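Local coordinates for interferon-activable protein 202 (Mus musculus, PDB 4L5Q) that binds double-stranded DNA without sequence specificity through this first HIN-200 domain and restrains activation of the AIM2 inflammasome by cytosolic DNA, at residues V20-A25 with A41-E46; K48-K53 with G79-N84; L172-F177 with S194-E199; G34-F39 with F55-K60; D139-F144 with K154-K159. All coordinates share one frame; numbering follows the deposited sequence.

Contact 1: V20-A25 with A41-E46; sequences VMVLTA and ATVATE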
# COMPACT_ATOMS: atom_id res chain seq x y z
N VAL A 20 -5.98 -4.47 15.81
CA VAL A 20 -6.17 -3.34 14.91
C VAL A 20 -7.60 -3.33 14.38
O VAL A 20 -8.27 -4.37 14.37
CB VAL A 20 -5.20 -3.44 13.72
CG1 VAL A 20 -3.74 -3.37 14.18
CG2 VAL A 20 -5.44 -4.73 12.95
N MET A 21 -8.08 -2.16 13.95
CA MET A 21 -9.36 -2.07 13.25
C MET A 21 -9.07 -1.86 11.77
O MET A 21 -8.31 -0.97 11.40
CB MET A 21 -10.23 -0.92 13.79
CG MET A 21 -11.70 -0.97 13.33
SD MET A 21 -12.73 0.47 13.77
CE MET A 21 -12.11 1.67 12.59
N VAL A 22 -9.66 -2.70 10.92
CA VAL A 22 -9.49 -2.56 9.48
C VAL A 22 -10.20 -1.31 8.96
O VAL A 22 -11.39 -1.11 9.23
CB VAL A 22 -10.00 -3.80 8.72
CG1 VAL A 22 -9.84 -3.62 7.21
CG2 VAL A 22 -9.26 -5.05 9.18
N LEU A 23 -9.47 -0.46 8.24
CA LEU A 23 -10.04 0.74 7.65
C LEU A 23 -10.46 0.47 6.21
O LEU A 23 -11.62 0.64 5.85
CB LEU A 23 -9.04 1.90 7.71
CG LEU A 23 -8.49 2.24 9.09
CD1 LEU A 23 -7.49 3.39 9.02
CD2 LEU A 23 -9.61 2.57 10.04
N THR A 24 -9.49 0.05 5.39
CA THR A 24 -9.73 -0.21 3.97
C THR A 24 -8.95 -1.45 3.55
O THR A 24 -7.96 -1.83 4.19
CB THR A 24 -9.24 0.95 3.09
OG1 THR A 24 -7.82 1.10 3.24
CG2 THR A 24 -9.92 2.26 3.48
N ALA A 25 -9.41 -2.08 2.47
CA ALA A 25 -8.73 -3.22 1.88
C ALA A 25 -9.07 -3.29 0.40
O ALA A 25 -10.25 -3.26 0.03
CB ALA A 25 -9.14 -4.52 2.57
N ALA A 41 -4.05 -3.13 2.33
CA ALA A 41 -4.99 -2.73 3.35
C ALA A 41 -4.43 -1.59 4.20
O ALA A 41 -3.21 -1.40 4.28
CB ALA A 41 -5.37 -3.92 4.23
N THR A 42 -5.32 -0.83 4.82
CA THR A 42 -4.90 0.13 5.83
C THR A 42 -5.64 -0.23 7.10
O THR A 42 -6.81 -0.62 7.07
CB THR A 42 -5.21 1.58 5.43
OG1 THR A 42 -6.62 1.73 5.21
CG2 THR A 42 -4.46 1.95 4.16
N VAL A 43 -4.95 -0.09 8.22
CA VAL A 43 -5.44 -0.61 9.47
C VAL A 43 -5.04 0.38 10.57
O VAL A 43 -4.11 1.16 10.37
CB VAL A 43 -4.84 -2.01 9.69
CG1 VAL A 43 -3.75 -1.98 10.75
CG2 VAL A 43 -5.93 -3.01 10.00
N ALA A 44 -5.74 0.39 11.70
CA ALA A 44 -5.42 1.38 12.74
C ALA A 44 -5.49 0.85 14.17
O ALA A 44 -6.33 0.00 14.49
CB ALA A 44 -6.30 2.61 12.60
N THR A 45 -4.61 1.36 15.03
CA THR A 45 -4.70 1.14 16.47
C THR A 45 -5.24 2.43 17.09
O THR A 45 -5.77 3.29 16.38
CB THR A 45 -3.33 0.82 17.08
OG1 THR A 45 -2.44 1.92 16.89
CG2 THR A 45 -2.73 -0.43 16.44
N GLU A 46 -5.11 2.56 18.40
CA GLU A 46 -5.51 3.79 19.08
C GLU A 46 -4.55 4.93 18.76
O GLU A 46 -4.93 6.10 18.79
CB GLU A 46 -5.54 3.60 20.59
CG GLU A 46 -6.58 2.62 21.09
CD GLU A 46 -6.49 2.40 22.59
OE1 GLU A 46 -7.06 3.21 23.35
OE2 GLU A 46 -5.84 1.41 23.00
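V20 and V43 make the tight part of this antiparallel pairing: their side chains cross at about a right angle, V20 CB lying 3.6 Å from V43 CG1. V20 CG2 and V43 CG2 are modelled at 3.4 Å, shorter than usual and so perhaps not exact. V43 CG2 also touches V22 CG2 at 4.0 Å. V20 and V22 continue onto I69 of strand 68-77, and V20 also onto I71. L23, pointing toward the partner strand, lays CD1 against the methyl of A44 (3.9 Å); I105 and A108 of helix 102-108 touch L23, and I104 touches A44. The ends are looser: partly exposed A25 keeps its CB 4.2 Å from A41 CB, and T45, also partly exposed, offers V20 a single methyl. T24 OG1 and T42 OG1 are modelled only 2.4 Å apart, too short to be taken literally; if they share a hydrogen bond, either could donate. T42 O is gripped twice from one face of its plane, by L23 N at 2.9 Å and T24 N at 3.2 Å. Two successive residues opposite one define a classic beta bulge, here within the curled beta sheet of an OB fold, the unit that HIN-200 domains carry in tandem.

Contact 2: K48-K53 with G79-N84; sequences KYYRVK and GILEIN. Unlike the reference sequence in segment 48-53: K48 (reference Gln).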
# COMPACT_ATOMS: atom_id res chain seq x y z
N LYS A 48 -1.96 4.83 16.04
CA LYS A 48 -1.36 4.89 14.71
C LYS A 48 -2.15 4.11 13.66
O LYS A 48 -2.94 3.22 13.99
CB LYS A 48 0.08 4.36 14.77
CG LYS A 48 0.98 4.83 13.63
CD LYS A 48 2.02 3.78 13.25
CE LYS A 48 3.25 3.82 14.15
NZ LYS A 48 2.97 3.39 15.56
N TYR A 49 -1.92 4.46 12.39
CA TYR A 49 -2.42 3.66 11.27
C TYR A 49 -1.23 2.98 10.60
O TYR A 49 -0.11 3.48 10.68
CB TYR A 49 -3.19 4.52 10.27
CG TYR A 49 -2.34 5.32 9.29
CD1 TYR A 49 -1.92 4.77 8.09
CD2 TYR A 49 -1.99 6.64 9.55
CE1 TYR A 49 -1.16 5.49 7.19
CE2 TYR A 49 -1.23 7.37 8.66
CZ TYR A 49 -0.82 6.79 7.48
OH TYR A 49 -0.06 7.51 6.58
N TYR A 50 -1.47 1.85 9.95
CA TYR A 50 -0.42 1.17 9.20
C TYR A 50 -0.92 0.81 7.81
O TYR A 50 -2.09 0.46 7.63
CB TYR A 50 -0.00 -0.13 9.89
CG TYR A 50 0.46 -0.02 11.32
CD1 TYR A 50 -0.45 -0.09 12.37
CD2 TYR A 50 1.81 0.11 11.63
CE1 TYR A 50 -0.03 -0.01 13.68
CE2 TYR A 50 2.23 0.20 12.95
CZ TYR A 50 1.30 0.13 13.96
OH TYR A 50 1.71 0.22 15.28
N ARG A 51 -0.03 0.90 6.82
CA ARG A 51 -0.28 0.29 5.52
C ARG A 51 -0.00 -1.19 5.70
O ARG A 51 0.94 -1.57 6.41
CB ARG A 51 0.65 0.85 4.45
CG ARG A 51 0.70 2.37 4.37
CD ARG A 51 -0.47 2.95 3.58
NE ARG A 51 -0.47 4.41 3.65
CZ ARG A 51 -1.54 5.17 3.46
NH1 ARG A 51 -2.72 4.61 3.19
NH2 ARG A 51 -1.45 6.49 3.54
N VAL A 52 -0.81 -2.04 5.08
CA VAL A 52 -0.63 -3.48 5.22
C VAL A 52 -0.56 -4.16 3.86
O VAL A 52 -1.29 -3.79 2.93
CB VAL A 52 -1.77 -4.10 6.08
CG1 VAL A 52 -1.49 -5.57 6.34
CG2 VAL A 52 -1.92 -3.35 7.40
N LYS A 53 0.35 -5.13 3.73
CA LYS A 53 0.42 -5.99 2.55
C LYS A 53 0.16 -7.42 3.00
O LYS A 53 0.92 -7.96 3.81
CB LYS A 53 1.79 -5.91 1.88
CG LYS A 53 2.13 -4.56 1.24
CD LYS A 53 3.54 -4.58 0.67
CE LYS A 53 3.89 -3.25 -0.00
NZ LYS A 53 5.30 -3.22 -0.49
N GLY A 79 7.97 0.04 8.59
CA GLY A 79 6.70 0.66 8.94
C GLY A 79 5.52 0.04 8.23
O GLY A 79 4.36 0.25 8.61
N ILE A 80 5.80 -0.71 7.18
CA ILE A 80 4.75 -1.41 6.45
C ILE A 80 4.59 -2.84 6.95
O ILE A 80 5.54 -3.62 6.97
CB ILE A 80 4.99 -1.37 4.93
CG1 ILE A 80 5.05 0.09 4.46
CG2 ILE A 80 3.90 -2.17 4.20
CD1 ILE A 80 4.57 0.31 3.05
N LEU A 81 3.37 -3.16 7.37
CA LEU A 81 3.06 -4.48 7.91
C LEU A 81 2.89 -5.50 6.78
O LEU A 81 2.12 -5.27 5.84
CB LEU A 81 1.78 -4.42 8.76
CG LEU A 81 1.91 -4.07 10.25
CD1 LEU A 81 3.00 -3.04 10.50
CD2 LEU A 81 0.59 -3.58 10.80
N GLU A 82 3.61 -6.61 6.87
CA GLU A 82 3.53 -7.65 5.86
C GLU A 82 3.08 -8.96 6.50
O GLU A 82 3.62 -9.38 7.53
CB GLU A 82 4.86 -7.82 5.13
CG GLU A 82 5.23 -6.62 4.25
CD GLU A 82 6.55 -6.80 3.52
OE1 GLU A 82 7.23 -7.82 3.78
OE2 GLU A 82 6.90 -5.93 2.70
N ILE A 83 2.08 -9.59 5.89
CA ILE A 83 1.44 -10.75 6.49
C ILE A 83 1.42 -11.92 5.52
O ILE A 83 0.87 -11.82 4.42
CB ILE A 83 -0.01 -10.41 6.89
CG1 ILE A 83 -0.04 -9.23 7.86
CG2 ILE A 83 -0.70 -11.62 7.51
CD1 ILE A 83 -1.44 -8.80 8.25
N ASN A 84 2.03 -13.03 5.92
CA ASN A 84 1.95 -14.27 5.14
C ASN A 84 1.36 -15.43 5.95
O ASN A 84 0.66 -15.21 6.93
CB ASN A 84 3.31 -14.65 4.55
CG ASN A 84 4.37 -14.94 5.61
OD1 ASN A 84 4.08 -14.95 6.81
ND2 ASN A 84 5.59 -15.20 5.17
O HOH W 1 2.77 1.94 7.55
O HOH W 2 6.53 -3.40 1.94
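L81 folds both its methyls onto Y50: CD2 lies 3.6 Å from Y50 CG, while CD1 approaches Y50 CD2 obliquely at 3.6 Å. The carbonyl O of G79 stands at the edge of the same ring, near its plane. Beside this pair V52 CG1 touches I83 CD1 at 3.8 Å. On the opposite face of the sheet K53 and E82 run alongside each other and point the same way; K53 keeps extended beyond CG, which brings NZ to the neighbourhood of the carboxylate. K53 NZ and E82 OE2 stay 4.5 Å apart, too far for a salt bridge, and a water joins them, accepting from K53 NZ and donating to E82 OE2 at 2.7 Å each. H193 and S176 also hold K53 NZ, and S8 binds E82 OE2. Behind these side chains the parallel backbones are laced by L81 N to R51 O, K53 N to L81 O (2.8 Å, 171° at the hydrogen) and I83 N to K53 O. Next to the ladder a second water bridges R51 N and G79 O. This parallel third-to-fifth strand pairing closes the five-stranded OB barrel. Strand 49-54 lies between strands 39-44 and 80-83, with 68-77 beyond the latter and I80 reaching L125 and Y127 of strand 125-138.

Contact 3: L172-F177 with S194-E199; sequences LQLFSF and SFIKGE
The pairs Q173–K197 and F175–F195 are hydrogen-bonded in an antiparallel ladder, Q173 N to K197 O being its shortest rung at 2.7 Å. Between them I196 pairs with L174, whose CD2 lies alongside I196 CG1 at 4.0 Å; from past the corner at S176, the F177 ring crosses I196 at about a right angle, CZ meeting I196 CG1 at 3.5 Å near the ring plane. S194 CB sits over one face of the F177 ring, 4.1 Å from its centroid, a CH-pi contact. S194 OG donates to S176 O (2.8 Å) from above the carbonyl plane and is also bonded to G191 N. On the face of Q173 and K197, buried F175 touches partly exposed F195, CD1 to CD2 3.8 Å, the rings oblique with planes at 50°. Past this pair, F195 stacks on F29 and F175 meets H40. At the corner, S176 and F177 face I126 in a G1 beta bulge. Strand 195-197 is an extra antiparallel strand added to the second OB fold, so that strand 171-180 runs between it and strand 125-138.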
# COMPACT_ATOMS: atom_id res chain seq x y z
N LEU A 172 -6.13 8.76 -9.99
CA LEU A 172 -5.59 7.43 -9.75
C LEU A 172 -5.41 7.21 -8.26
O LEU A 172 -4.98 8.11 -7.54
CB LEU A 172 -4.22 7.29 -10.41
CG LEU A 172 -4.17 7.44 -11.92
CD1 LEU A 172 -2.85 6.93 -12.49
CD2 LEU A 172 -5.34 6.71 -12.51
N GLN A 173 -5.72 6.01 -7.80
CA GLN A 173 -5.30 5.61 -6.47
C GLN A 173 -4.08 4.71 -6.59
O GLN A 173 -4.17 3.61 -7.12
CB GLN A 173 -6.43 4.92 -5.70
CG GLN A 173 -6.13 4.79 -4.22
CD GLN A 173 -7.33 4.35 -3.41
OE1 GLN A 173 -8.38 4.01 -3.97
NE2 GLN A 173 -7.19 4.36 -2.09
N LEU A 174 -2.94 5.20 -6.12
CA LEU A 174 -1.68 4.47 -6.20
C LEU A 174 -1.40 3.73 -4.89
O LEU A 174 -1.67 4.24 -3.80
CB LEU A 174 -0.52 5.41 -6.53
CG LEU A 174 -0.67 6.34 -7.74
CD1 LEU A 174 0.55 7.23 -7.91
CD2 LEU A 174 -0.94 5.55 -9.01
N PHE A 175 -0.86 2.52 -5.01
CA PHE A 175 -0.49 1.74 -3.83
C PHE A 175 0.95 1.27 -3.98
O PHE A 175 1.32 0.72 -5.02
CB PHE A 175 -1.40 0.51 -3.68
CG PHE A 175 -2.82 0.84 -3.30
CD1 PHE A 175 -3.75 1.20 -4.26
CD2 PHE A 175 -3.23 0.75 -1.97
CE1 PHE A 175 -5.07 1.49 -3.91
CE2 PHE A 175 -4.55 1.04 -1.61
CZ PHE A 175 -5.47 1.41 -2.59
N SER A 176 1.75 1.49 -2.95
CA SER A 176 3.11 0.94 -2.87
C SER A 176 4.00 1.24 -4.07
O SER A 176 4.61 0.33 -4.63
CB SER A 176 3.05 -0.57 -2.61
OG SER A 176 4.34 -1.12 -2.42
N PHE A 177 4.07 2.51 -4.48
CA PHE A 177 5.03 2.94 -5.50
C PHE A 177 6.32 3.39 -4.84
O PHE A 177 6.30 3.93 -3.73
CB PHE A 177 4.45 4.08 -6.34
CG PHE A 177 3.55 3.61 -7.45
CD1 PHE A 177 2.30 3.05 -7.17
CD2 PHE A 177 3.94 3.72 -8.78
CE1 PHE A 177 1.47 2.61 -8.20
CE2 PHE A 177 3.12 3.29 -9.81
CZ PHE A 177 1.88 2.73 -9.52
N SER A 194 3.27 -2.82 -6.49
CA SER A 194 2.59 -1.61 -6.93
C SER A 194 1.22 -1.95 -7.52
O SER A 194 1.07 -2.97 -8.19
CB SER A 194 3.44 -0.84 -7.93
OG SER A 194 4.65 -0.42 -7.32
N PHE A 195 0.23 -1.11 -7.24
CA PHE A 195 -1.14 -1.35 -7.67
C PHE A 195 -1.82 -0.03 -7.97
O PHE A 195 -1.69 0.94 -7.21
CB PHE A 195 -1.91 -2.11 -6.59
CG PHE A 195 -3.32 -2.46 -6.97
CD1 PHE A 195 -3.58 -3.34 -8.02
CD2 PHE A 195 -4.39 -1.93 -6.26
CE1 PHE A 195 -4.89 -3.67 -8.36
CE2 PHE A 195 -5.70 -2.25 -6.59
CZ PHE A 195 -5.95 -3.12 -7.65
N ILE A 196 -2.55 0.02 -9.09
CA ILE A 196 -3.32 1.20 -9.45
C ILE A 196 -4.81 0.85 -9.55
O ILE A 196 -5.17 -0.25 -9.95
CB ILE A 196 -2.84 1.81 -10.79
CG1 ILE A 196 -1.33 1.99 -10.79
CG2 ILE A 196 -3.52 3.14 -11.06
CD1 ILE A 196 -0.80 2.68 -12.04
N LYS A 197 -5.65 1.80 -9.16
CA LYS A 197 -7.09 1.62 -9.17
C LYS A 197 -7.75 2.99 -9.35
O LYS A 197 -7.21 4.00 -8.91
CB LYS A 197 -7.54 0.99 -7.84
CG LYS A 197 -9.05 0.87 -7.67
CD LYS A 197 -9.44 0.88 -6.19
CE LYS A 197 -8.87 -0.30 -5.44
NZ LYS A 197 -9.26 -0.29 -4.00
N GLY A 198 -8.91 3.02 -10.00
CA GLY A 198 -9.67 4.26 -10.12
C GLY A 198 -10.28 4.68 -8.80
O GLY A 198 -9.82 4.27 -7.74
N GLU A 199 -11.33 5.51 -8.88
CA GLU A 199 -12.02 6.03 -7.69
C GLU A 199 -11.07 6.80 -6.78
O GLU A 199 -11.06 6.60 -5.56
CB GLU A 199 -12.70 4.90 -6.91
CG GLU A 199 -13.60 4.01 -7.75
CD GLU A 199 -14.11 2.80 -6.99
OE1 GLU A 199 -14.75 2.99 -5.93
OE2 GLU A 199 -13.86 1.67 -7.44
OXT GLU A 199 -10.29 7.63 -7.25

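Contact 4: G34-F39 with F55-K60; sequences GKENMF and FNMDLK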
# COMPACT_ATOMS: atom_id res chain seq x y z
N GLY A 34 2.59 -16.17 -11.78
CA GLY A 34 2.90 -17.42 -11.10
C GLY A 34 2.77 -17.34 -9.59
O GLY A 34 2.86 -18.36 -8.90
N LYS A 35 2.55 -16.13 -9.07
CA LYS A 35 2.45 -15.92 -7.63
C LYS A 35 1.00 -15.82 -7.18
O LYS A 35 0.13 -15.42 -7.95
CB LYS A 35 3.21 -14.66 -7.22
CG LYS A 35 4.68 -14.65 -7.60
CD LYS A 35 5.47 -15.68 -6.80
CE LYS A 35 5.62 -15.26 -5.34
NZ LYS A 35 6.49 -14.05 -5.18
N GLU A 36 0.75 -16.20 -5.93
CA GLU A 36 -0.57 -16.03 -5.33
C GLU A 36 -0.95 -14.55 -5.33
O GLU A 36 -0.07 -13.69 -5.22
CB GLU A 36 -0.56 -16.57 -3.90
CG GLU A 36 -1.92 -16.60 -3.20
CD GLU A 36 -1.83 -17.16 -1.79
OE1 GLU A 36 -0.73 -17.59 -1.39
OE2 GLU A 36 -2.87 -17.18 -1.09
N ASN A 37 -2.24 -14.26 -5.48
CA ASN A 37 -2.72 -12.88 -5.38
C ASN A 37 -2.38 -12.25 -4.04
O ASN A 37 -2.20 -12.95 -3.04
CB ASN A 37 -4.24 -12.83 -5.59
CG ASN A 37 -4.64 -12.89 -7.05
OD1 ASN A 37 -3.78 -12.95 -7.94
ND2 ASN A 37 -5.94 -12.89 -7.31
N MET A 38 -2.30 -10.92 -4.02
CA MET A 38 -2.13 -10.16 -2.79
C MET A 38 -3.19 -9.07 -2.73
O MET A 38 -3.88 -8.81 -3.73
CB MET A 38 -0.73 -9.53 -2.73
CG MET A 38 -0.57 -8.27 -3.58
SD MET A 38 1.03 -7.46 -3.37
CE MET A 38 0.70 -6.64 -1.81
N PHE A 39 -3.35 -8.45 -1.57
CA PHE A 39 -4.13 -7.21 -1.51
C PHE A 39 -3.51 -6.20 -0.56
O PHE A 39 -2.73 -6.56 0.32
CB PHE A 39 -5.63 -7.47 -1.21
CG PHE A 39 -5.91 -8.05 0.15
CD1 PHE A 39 -6.06 -7.23 1.26
CD2 PHE A 39 -6.08 -9.42 0.30
CE1 PHE A 39 -6.35 -7.76 2.50
CE2 PHE A 39 -6.36 -9.97 1.55
CZ PHE A 39 -6.49 -9.13 2.65
N PHE A 55 -0.32 -11.40 1.91
CA PHE A 55 0.04 -12.31 0.84
C PHE A 55 -0.72 -13.63 0.91
O PHE A 55 -0.65 -14.44 -0.01
CB PHE A 55 1.55 -12.53 0.83
CG PHE A 55 2.34 -11.26 0.63
CD1 PHE A 55 2.50 -10.72 -0.64
CD2 PHE A 55 2.90 -10.60 1.72
CE1 PHE A 55 3.21 -9.54 -0.83
CE2 PHE A 55 3.62 -9.41 1.54
CZ PHE A 55 3.77 -8.88 0.26
N ASN A 56 -1.46 -13.82 2.01
CA ASN A 56 -2.30 -15.01 2.20
C ASN A 56 -3.77 -14.71 1.92
O ASN A 56 -4.41 -13.97 2.67
CB ASN A 56 -2.13 -15.54 3.63
CG ASN A 56 -2.96 -16.80 3.90
OD1 ASN A 56 -3.59 -17.36 3.00
ND2 ASN A 56 -2.96 -17.24 5.16
N MET A 57 -4.30 -15.31 0.86
CA MET A 57 -5.67 -15.00 0.43
C MET A 57 -6.74 -15.67 1.29
O MET A 57 -7.93 -15.41 1.11
CB MET A 57 -5.85 -15.31 -1.05
CG MET A 57 -5.07 -14.39 -1.96
SD MET A 57 -5.45 -12.64 -1.68
CE MET A 57 -4.11 -12.15 -0.59
N ASP A 58 -6.32 -16.52 2.22
CA ASP A 58 -7.24 -17.10 3.19
C ASP A 58 -7.72 -16.03 4.18
O ASP A 58 -8.62 -16.27 4.99
CB ASP A 58 -6.56 -18.23 3.97
CG ASP A 58 -6.14 -19.39 3.08
OD1 ASP A 58 -6.56 -19.43 1.90
OD2 ASP A 58 -5.38 -20.27 3.56
N LEU A 59 -7.13 -14.84 4.10
CA LEU A 59 -7.36 -13.79 5.09
C LEU A 59 -8.26 -12.66 4.60
O LEU A 59 -8.55 -11.74 5.37
CB LEU A 59 -6.02 -13.19 5.54
CG LEU A 59 -5.01 -14.11 6.21
CD1 LEU A 59 -3.80 -13.33 6.68
CD2 LEU A 59 -5.64 -14.87 7.36
N LYS A 60 -8.69 -12.71 3.34
CA LYS A 60 -9.46 -11.60 2.77
C LYS A 60 -10.70 -11.28 3.59
O LYS A 60 -11.01 -10.11 3.83
CB LYS A 60 -9.84 -11.88 1.31
CG LYS A 60 -10.60 -10.72 0.65
CD LYS A 60 -9.74 -9.45 0.60
CE LYS A 60 -10.55 -8.21 0.20
NZ LYS A 60 -11.35 -7.66 1.33
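M57 N donates to E36 OE2 at 3.1 Å, a nearly straight bond (168°) that meets the oxygen from above the carboxylate plane. E36 reaches it because CG is anti to the backbone N (chi1 -174°) and the chain stays extended from there, sliding past the M57 side chain in the opposite direction. M57 itself bends at chi2 and chi3, so that CE folds back to 3.2 Å from N37 O and 3.5 Å from F39 CD2, with SD at the edge of the F39 ring in a Met-aromatic contact. One face of that ring carries K60: CD lies 3.7 Å from the centroid of F39, a CH-pi contact, whereas NZ, weakly hydrogen-bonded to F63 O, is too distant for more than a weak cation-pi attraction. These are two loops of the first OB fold, one leading into strand 39-44 and the other leaving strand 49-54; in the second, N56 OD1 accepts from D58 N at 3.0 Å in an Asx turn. Another Met-aromatic contact lies deeper, M38 SD resting obliquely against F55 CE1 at 3.9 Å. F63 meets the F39 ring edge-to-face, and H193 meets that of F55. M38 and F39 belong to the region required for homomultimerization.

Contact 5: D139-F144 with K154-K159; sequences DKSITF and KVVWDK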
# COMPACT_ATOMS: atom_id res chain seq x y z
N ASP A 139 5.62 0.61 -25.64
CA ASP A 139 5.52 -0.82 -25.44
C ASP A 139 6.09 -1.38 -24.16
O ASP A 139 5.64 -2.40 -23.71
CB ASP A 139 5.96 -1.59 -26.69
CG ASP A 139 4.94 -1.45 -27.82
OD1 ASP A 139 4.08 -2.35 -28.00
OD2 ASP A 139 4.98 -0.42 -28.51
N LYS A 140 7.13 -0.75 -23.64
CA LYS A 140 7.80 -1.21 -22.42
C LYS A 140 7.43 -0.59 -21.04
O LYS A 140 7.96 -0.99 -20.04
CB LYS A 140 9.31 -1.11 -22.64
CG LYS A 140 9.74 -1.37 -24.07
CD LYS A 140 10.84 -0.40 -24.50
CE LYS A 140 10.69 0.05 -25.94
NZ LYS A 140 10.97 1.50 -26.12
N SER A 141 6.52 0.37 -21.01
CA SER A 141 6.25 1.22 -19.85
C SER A 141 5.09 2.18 -20.10
O SER A 141 4.87 2.61 -21.23
CB SER A 141 7.49 2.05 -19.50
OG SER A 141 8.52 1.23 -18.96
N ILE A 142 4.35 2.50 -19.05
CA ILE A 142 3.42 3.63 -19.08
C ILE A 142 4.01 4.70 -18.19
O ILE A 142 4.46 4.40 -17.08
CB ILE A 142 2.02 3.30 -18.53
CG1 ILE A 142 1.39 2.13 -19.28
CG2 ILE A 142 1.10 4.52 -18.59
CD1 ILE A 142 1.72 0.83 -18.66
N THR A 143 4.03 5.93 -18.67
CA THR A 143 4.55 7.03 -17.89
C THR A 143 3.45 8.05 -17.61
O THR A 143 2.97 8.72 -18.53
CB THR A 143 5.72 7.71 -18.59
OG1 THR A 143 6.83 6.80 -18.64
CG2 THR A 143 6.13 8.95 -17.83
N PHE A 144 3.05 8.16 -16.35
CA PHE A 144 2.08 9.16 -15.96
C PHE A 144 2.79 10.41 -15.47
O PHE A 144 3.88 10.33 -14.89
CB PHE A 144 1.18 8.65 -14.84
CG PHE A 144 0.21 7.59 -15.27
CD1 PHE A 144 -0.94 7.92 -15.98
CD2 PHE A 144 0.43 6.25 -14.94
CE1 PHE A 144 -1.84 6.94 -16.37
CE2 PHE A 144 -0.46 5.27 -15.33
CZ PHE A 144 -1.60 5.61 -16.05
N LYS A 154 6.60 12.59 -12.14
CA LYS A 154 6.53 11.52 -13.13
C LYS A 154 6.28 10.19 -12.42
O LYS A 154 6.88 9.91 -11.38
CB LYS A 154 7.85 11.48 -13.88
CG LYS A 154 7.83 10.80 -15.23
CD LYS A 154 9.23 10.85 -15.83
CE LYS A 154 9.24 10.50 -17.31
NZ LYS A 154 10.62 10.36 -17.84
N VAL A 155 5.38 9.37 -12.98
CA VAL A 155 5.11 8.04 -12.44
C VAL A 155 5.36 7.00 -13.53
O VAL A 155 4.71 7.02 -14.57
CB VAL A 155 3.66 7.90 -11.95
CG1 VAL A 155 3.43 6.51 -11.39
CG2 VAL A 155 3.35 8.94 -10.90
N VAL A 156 6.30 6.09 -13.28
CA VAL A 156 6.64 5.05 -14.27
C VAL A 156 6.08 3.68 -13.87
O VAL A 156 6.30 3.22 -12.75
CB VAL A 156 8.16 4.95 -14.47
CG1 VAL A 156 8.49 3.90 -15.53
CG2 VAL A 156 8.74 6.30 -14.87
N TRP A 157 5.34 3.06 -14.79
CA TRP A 157 4.79 1.72 -14.58
C TRP A 157 5.30 0.80 -15.69
O TRP A 157 4.89 0.93 -16.85
CB TRP A 157 3.25 1.79 -14.61
CG TRP A 157 2.57 0.45 -14.56
CD1 TRP A 157 2.30 -0.38 -15.61
CD2 TRP A 157 2.05 -0.20 -13.39
NE1 TRP A 157 1.66 -1.52 -15.17
CE2 TRP A 157 1.49 -1.43 -13.81
CE3 TRP A 157 2.00 0.13 -12.04
CZ2 TRP A 157 0.89 -2.32 -12.91
CZ3 TRP A 157 1.41 -0.76 -11.15
CH2 TRP A 157 0.86 -1.97 -11.59
N ASP A 158 6.21 -0.11 -15.35
CA ASP A 158 6.78 -0.99 -16.37
C ASP A 158 6.34 -2.44 -16.23
O ASP A 158 7.05 -3.36 -16.64
CB ASP A 158 8.32 -0.89 -16.41
CG ASP A 158 8.98 -1.34 -15.12
OD1 ASP A 158 8.28 -1.79 -14.19
OD2 ASP A 158 10.23 -1.24 -15.03
N LYS A 159 5.16 -2.65 -15.64
CA LYS A 159 4.60 -3.99 -15.50
C LYS A 159 3.50 -4.21 -16.54
O LYS A 159 3.41 -3.47 -17.52
CB LYS A 159 4.07 -4.20 -14.08
CG LYS A 159 5.12 -3.93 -13.00
CD LYS A 159 4.52 -3.96 -11.60
CE LYS A 159 4.62 -5.34 -10.98
NZ LYS A 159 4.08 -5.37 -9.59
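The beta hairpin of strands 141-147 and 152-157 brings I142 against W157 on its buried face, the side chains lying side by side with CD1 against CD1. The approach to the indole is oblique, and the carbon pair is modelled unusually close, so its exact spacing is doubtful. W157 NE1 is bonded to E160 O; K159 CB sits over one face of the ring. Farther along the same face F144 CB meets V155 CB at 3.9 Å, and one face of the F144 ring receives I142 CG2. Two hydrogen-bonded antiparallel pairs carry these residues: I142 N to W157 O and its reciprocal, W157 N to I142 O, are both 2.8 Å, and V155 N to F144 O is 2.6 Å. The hairpin belongs to the second curled sheet of the tandem OB folds, where strand 125-138 flanks it on one side and strand 187-189 on the other. On the outer face, between these pairs, T143 lays CG2 across the extended K154 chain, 3.5 Å from K154 CE. S141 OG touches D158 CB at 3.3 Å. Inside, V155 rests on F177 and F144 on L172, both of strand 171-180.

In the fold
Contacts 1, 2 and 4 belong to the first OB fold, contacts 3 and 5 to the second. Contacts 1 and 2 share a sheet, their centres 9 Å apart, joined by A41 O to V52 N (2.6 Å) and V43 O to Y50 N (2.8 Å). Contact 4 continues from contact 2 through I83 O to F55 N, and touches contact 1 where K60 meets A25. In the second fold contacts 3 and 5, centres 13 Å apart, interlock as W157 packs on F177 and I196. K53 NZ to S176 OG (3.0 Å) ties contact 2 to contact 3 across the two folds. H40, which mediates interaction with TP53BP1, lies near that junction, its side chain about 4 Å from those of K53, F175 and M38.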